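Local structure of aminoglycoside N(3)-acetyltransferase (Streptomyces griseus, 7LAP) at the interface of chains A and B. The protein transfers an acetyl group to the 3-amino group of aminoglycoside antibiotics, as a resistance enzyme of the antibiotic N-acetyltransferase family. Numbering follows the deposited sequence. Chains: chain A/B, Aminoglycoside N(3)-acetyltransferase.

Contact 1 and contact 2 belong to one two-fold symmetric interface between copies A and B, and the centres of their C-alpha atoms lie about 23 Å apart. They share no residues. Contact 1 sets the end of helix 120-127 of chain A against an arginine of chain B. In contact 2, helix 94-103 of chain B and the tryptophan just before it meet helix 8-18 and nearby loops of chain A. One patch is charged and the other largely apolar, and each has a twin with the chains exchanged. Together they probably fix the relative placement of the two subunits, if the deposited pair is the working dimer.

Contact 1: the interface of chains A and B. Residues chain A 123-124, 126-127; chain B 113, 127.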
loop_
_atom_site.group_PDB
_atom_site.type_symbol
_atom_site.label_atom_id
_atom_site.label_comp_id
_atom_site.label_asym_id
_atom_site.label_seq_id
_atom_site.Cartn_x
_atom_site.Cartn_y
_atom_site.Cartn_z
ATOM N N GLU A 123 -2.977 6.351 0.156
ATOM C CA GLU A 123 -2.203 5.683 -0.877
ATOM C C GLU A 123 -3.064 5.397 -2.115
ATOM O O GLU A 123 -2.577 5.479 -3.252
ATOM C CB GLU A 123 -1.584 4.428 -0.240
ATOM C CG GLU A 123 -0.451 3.782 -0.967
ATOM C CD GLU A 123 0.815 4.647 -1.158
ATOM O OE1 GLU A 123 0.928 5.793 -0.667
ATOM O OE2 GLU A 123 1.691 4.164 -1.899
ATOM N N ALA A 124 -4.361 5.142 -1.934
ATOM C CA ALA A 124 -5.216 4.961 -3.100
ATOM C C ALA A 124 -5.555 6.296 -3.755
ATOM O O ALA A 124 -5.578 6.398 -4.987
ATOM C CB ALA A 124 -6.495 4.215 -2.708
ATOM N N ARG A 126 -3.797 9.141 -3.944
ATOM C CA ARG A 126 -2.719 9.748 -4.723
ATOM C C ARG A 126 -2.446 8.990 -6.019
ATOM O O ARG A 126 -1.888 9.578 -6.949
ATOM C CB ARG A 126 -1.434 9.872 -3.877
ATOM C CG ARG A 126 -0.636 8.604 -3.684
ATOM C CD ARG A 126 0.669 8.896 -2.926
ATOM N NE ARG A 126 1.432 7.674 -2.778
ATOM C CZ ARG A 126 2.271 7.207 -3.697
ATOM N NH1 ARG A 126 2.448 7.881 -4.831
ATOM N NH2 ARG A 126 2.920 6.063 -3.491
ATOM N N ARG A 127 -2.855 7.719 -6.128
ATOM C CA ARG A 127 -2.747 6.973 -7.380
ATOM C C ARG A 127 -3.876 7.260 -8.374
ATOM O O ARG A 127 -3.788 6.853 -9.543
ATOM C CB ARG A 127 -2.688 5.472 -7.074
ATOM C CG ARG A 127 -2.611 4.542 -8.311
ATOM C CD ARG A 127 -1.261 4.631 -9.069
ATOM N NE ARG A 127 -1.118 3.512 -10.007
ATOM C CZ ARG A 127 -0.074 3.325 -10.804
ATOM N NH1 ARG A 127 0.930 4.190 -10.775
ATOM N NH2 ARG A 127 -0.033 2.274 -11.623
ATOM N N GLU B 113 -5.507 -2.533 -6.007
ATOM C CA GLU B 113 -4.311 -2.840 -5.235
ATOM C C GLU B 113 -3.983 -4.310 -5.293
ATOM O O GLU B 113 -4.870 -5.173 -5.377
ATOM C CB GLU B 113 -4.460 -2.412 -3.781
ATOM C CG GLU B 113 -4.840 -0.988 -3.688
ATOM C CD GLU B 113 -5.474 -0.642 -2.378
ATOM O OE1 GLU B 113 -5.093 -1.256 -1.346
ATOM O OE2 GLU B 113 -6.371 0.234 -2.403
ATOM N N ARG B 127 3.410 0.363 -9.403
ATOM C CA ARG B 127 3.180 1.799 -9.491
ATOM C C ARG B 127 4.374 2.551 -10.091
ATOM O O ARG B 127 4.293 3.767 -10.274
ATOM C CB ARG B 127 2.807 2.342 -8.093
ATOM C CG ARG B 127 1.485 1.705 -7.489
ATOM C CD ARG B 127 1.229 2.032 -5.987
ATOM N NE ARG B 127 1.037 3.473 -5.810
ATOM C CZ ARG B 127 -0.016 4.054 -5.225
ATOM N NH1 ARG B 127 -1.006 3.316 -4.735
ATOM N NH2 ARG B 127 -0.066 5.385 -5.131
#
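B:Arg127 reaches across to the last turns of helix 120-127 in chain A and lies against A:Glu123, A:Arg126 and A:Arg127. Its CB passes 3.8 Å from NH1 of A:Arg127, and its CG sits over the centre of that residue's guanidinium. The two Arg127 side chains slide past each other in opposite directions, so aliphatic carbons of one meet the flat cation of the other: A:Arg127 CB is in turn 3.5 Å from CZ of B:Arg127. The chain of B:Arg127 turns about its CG-CD bond (chi3 63°), which swings NE and the guanidinium toward the helix end. NE passes near the carboxylate of A:Glu123 and the NH2 of A:Arg126.

At the tip, NH1 and NH2 grip one acceptor end-on. NH1 donates to the backbone O of A:Glu123 at 3.1 Å, from above the carbonyl plane, whereas NH2 donates to the same oxygen at 3.1 Å from within that plane. The oxygen lies at the edge of the guanidinium, nearly in its plane. Arginine suits this place because its paired N-H groups can share one oxygen, and the helix's C-terminal end would probably welcome a cation.

This guanidinium is sandwiched. A:Arg127 CG approaches one face near the rim; over the centre of the opposite face A:Glu123 OE2 lies 3.7 Å from CZ, its carboxylate stacked with the planes 22° apart and in a long salt bridge to NH2. A:Arg126 probably helps position that carboxylate, side-on but not coplanar: NE bonds OE1 at 2.9 Å from above the carboxylate plane, and NH2 bonds OE2 at 2.8 Å on the syn side, tilted out of it. NH2 of B:Arg127 rests over the face of A:Arg126, 3.3 Å from its CZ; the shared carboxylate probably balances the gathered positive charge. The CB methyl of A:Ala124 loosely approaches carboxylate OE2 of B:Glu113, its shortness letting the helix surface come near. The site ties a helix end to the partner chain and probably helps hold the deposited pair in register.

Contact 2: the interface of chains A and B. Residues chain A 15, 21, 23, 53, 55; chain B 92, 96, 99-100, 104.
A:Pro21 packs into the angle between B:Trp92 and B:Trp96, with A:Leu15 alongside, and these four residues make the apolar centre. The CD of the proline lies over the face of the five-membered ring of B:Trp96, 3.6 Å from CG, while its CG meets the rim of B:Trp92 at CZ3, 3.7 Å away. Proline suits the position because its rigid ring offers adjacent methylene groups to different indoles, with little flexibility to lose on binding.

A:Leu15, on helix 8-18, also serves both tryptophans. Its CD1 methyl sits over the six-membered ring of B:Trp92, 3.6 Å from CZ2, in a CH-pi contact. The backbone-proximal CB instead meets CZ3 of B:Trp96 at 3.8 Å. With CG anti to the carbonyl carbon (chi1 -79°), the side chain heads toward both indoles and its branch splits, CD1 onto B:Trp92 and CD2 toward the six-membered ring of B:Trp96. The broad face of B:Trp96 receives the proline and the leucine on the same side.

B:Trp92 turns its CH2 edge toward A:Tyr53, 3.8 Å from CE1, and the ring planes stand at 90°. This edge-to-face arrangement places the tyrosine hydroxyl OH close to the plane of the indole, at its rim.

Outward along helix 94-103, B:Val100 brings CG2 against CG of A:Pro21. Beside the neighbouring small B:Ala99, CG2 of A:Thr23 lies 4.1 Å from the alanine CB. The threonine torsion (chi1 70°) directs this methyl, rather than the hydroxyl, to the alanine. At the polar rim, the short A:Ser55 brings CB to 3.7 Å from ND1 of B:His104, with OG also on that side of the imidazole but not bonded to it; both residues suit a margin where the patch turns polar. By burying a tryptophan-rich surface under the proline and leucine of the partner, the site joins the N-terminal segment of one subunit to the other and probably stabilises the deposited pair.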
loop_
_atom_site.group_PDB
_atom_site.type_symbol
_atom_site.label_atom_id
_atom_site.label_comp_id
_atom_site.label_asym_id
_atom_site.label_seq_id
_atom_site.Cartn_x
_atom_site.Cartn_y
_atom_site.Cartn_z
ATOM N N LEU A 15 -18.608 -8.462 7.708
ATOM C CA LEU A 15 -19.974 -8.524 7.196
ATOM C C LEU A 15 -20.994 -8.384 8.319
ATOM O O LEU A 15 -22.022 -7.731 8.142
ATOM C CB LEU A 15 -20.200 -9.832 6.431
ATOM C CG LEU A 15 -19.641 -9.847 5.000
ATOM C CD1 LEU A 15 -19.579 -11.268 4.472
ATOM C CD2 LEU A 15 -20.466 -8.986 4.090
ATOM N N PRO A 21 -22.709 -6.428 2.776
ATOM C CA PRO A 21 -21.763 -5.581 2.045
ATOM C C PRO A 21 -22.176 -4.122 2.087
ATOM O O PRO A 21 -23.356 -3.788 1.987
ATOM C CB PRO A 21 -21.823 -6.128 0.612
ATOM C CG PRO A 21 -22.396 -7.516 0.743
ATOM C CD PRO A 21 -23.342 -7.446 1.916
ATOM N N THR A 23 -21.852 -0.923 -0.104
ATOM C CA THR A 23 -21.594 -0.585 -1.494
ATOM C C THR A 23 -21.321 0.901 -1.666
ATOM O O THR A 23 -21.497 1.719 -0.757
ATOM C CB THR A 23 -22.791 -0.960 -2.349
ATOM O OG1 THR A 23 -23.861 -0.059 -2.031
ATOM C CG2 THR A 23 -23.202 -2.404 -2.066
ATOM N N TYR A 53 -17.848 -4.327 5.802
ATOM C CA TYR A 53 -17.395 -5.006 4.594
ATOM C C TYR A 53 -17.653 -4.081 3.423
ATOM O O TYR A 53 -18.787 -3.969 2.950
ATOM C CB TYR A 53 -18.128 -6.326 4.396
ATOM C CG TYR A 53 -17.472 -7.174 3.328
ATOM C CD1 TYR A 53 -17.830 -7.055 1.986
ATOM C CD2 TYR A 53 -16.469 -8.080 3.662
ATOM C CE1 TYR A 53 -17.217 -7.836 1.009
ATOM C CE2 TYR A 53 -15.850 -8.855 2.705
ATOM C CZ TYR A 53 -16.222 -8.731 1.388
ATOM O OH TYR A 53 -15.581 -9.529 0.469
ATOM N N SER A 55 -17.396 -3.405 -0.299
ATOM C CA SER A 55 -17.147 -4.205 -1.492
ATOM C C SER A 55 -16.385 -3.345 -2.508
ATOM O O SER A 55 -16.899 -2.336 -3.007
ATOM C CB SER A 55 -18.461 -4.761 -2.038
ATOM O OG SER A 55 -18.960 -3.958 -3.088
ATOM N N TRP B 92 -23.657 -16.526 0.345
ATOM C CA TRP B 92 -24.173 -15.505 1.247
ATOM C C TRP B 92 -25.686 -15.406 1.142
ATOM O O TRP B 92 -26.283 -15.915 0.188
ATOM C CB TRP B 92 -23.569 -14.145 0.903
ATOM C CG TRP B 92 -22.105 -14.030 1.113
ATOM C CD1 TRP B 92 -21.260 -14.985 1.600
ATOM C CD2 TRP B 92 -21.302 -12.878 0.845
ATOM N NE1 TRP B 92 -19.975 -14.497 1.643
ATOM C CE2 TRP B 92 -19.977 -13.204 1.190
ATOM C CE3 TRP B 92 -21.578 -11.603 0.344
ATOM C CZ2 TRP B 92 -18.930 -12.307 1.044
ATOM C CZ3 TRP B 92 -20.536 -10.712 0.204
ATOM C CH2 TRP B 92 -19.228 -11.068 0.553
ATOM N N TRP B 96 -27.317 -10.079 -0.008
ATOM C CA TRP B 96 -25.903 -9.725 0.035
ATOM C C TRP B 96 -25.240 -9.968 -1.312
ATOM O O TRP B 96 -24.586 -9.075 -1.864
ATOM C CB TRP B 96 -25.181 -10.525 1.114
ATOM C CG TRP B 96 -25.587 -10.174 2.487
ATOM C CD1 TRP B 96 -26.657 -9.410 2.859
ATOM C CD2 TRP B 96 -24.940 -10.577 3.698
ATOM N NE1 TRP B 96 -26.715 -9.317 4.230
ATOM C CE2 TRP B 96 -25.669 -10.022 4.766
ATOM C CE3 TRP B 96 -23.813 -11.350 3.982
ATOM C CZ2 TRP B 96 -25.300 -10.205 6.088
ATOM C CZ3 TRP B 96 -23.453 -11.536 5.296
ATOM C CH2 TRP B 96 -24.194 -10.969 6.332
ATOM N N ALA B 99 -26.067 -7.506 -3.884
ATOM C CA ALA B 99 -25.327 -6.261 -3.717
ATOM C C ALA B 99 -23.936 -6.365 -4.333
ATOM O O ALA B 99 -23.484 -5.447 -5.021
ATOM C CB ALA B 99 -25.220 -5.914 -2.233
ATOM N N VAL B 100 -23.249 -7.486 -4.104
ATOM C CA VAL B 100 -21.938 -7.707 -4.712
ATOM C C VAL B 100 -22.044 -7.695 -6.232
ATOM O O VAL B 100 -21.283 -7.005 -6.915
ATOM C CB VAL B 100 -21.326 -9.023 -4.196
ATOM C CG1 VAL B 100 -20.060 -9.380 -4.956
ATOM C CG2 VAL B 100 -21.061 -8.918 -2.722
ATOM N N HIS B 104 -20.105 -4.397 -6.879
ATOM C CA HIS B 104 -18.664 -4.595 -6.756
ATOM C C HIS B 104 -17.940 -4.051 -7.986
ATOM O O HIS B 104 -18.224 -4.485 -9.105
ATOM C CB HIS B 104 -18.315 -6.059 -6.550
ATOM C CG HIS B 104 -16.933 -6.265 -6.013
ATOM N ND1 HIS B 104 -16.689 -6.597 -4.704
ATOM C CD2 HIS B 104 -15.719 -6.149 -6.605
ATOM C CE1 HIS B 104 -15.385 -6.717 -4.515
ATOM N NE2 HIS B 104 -14.775 -6.441 -5.653
#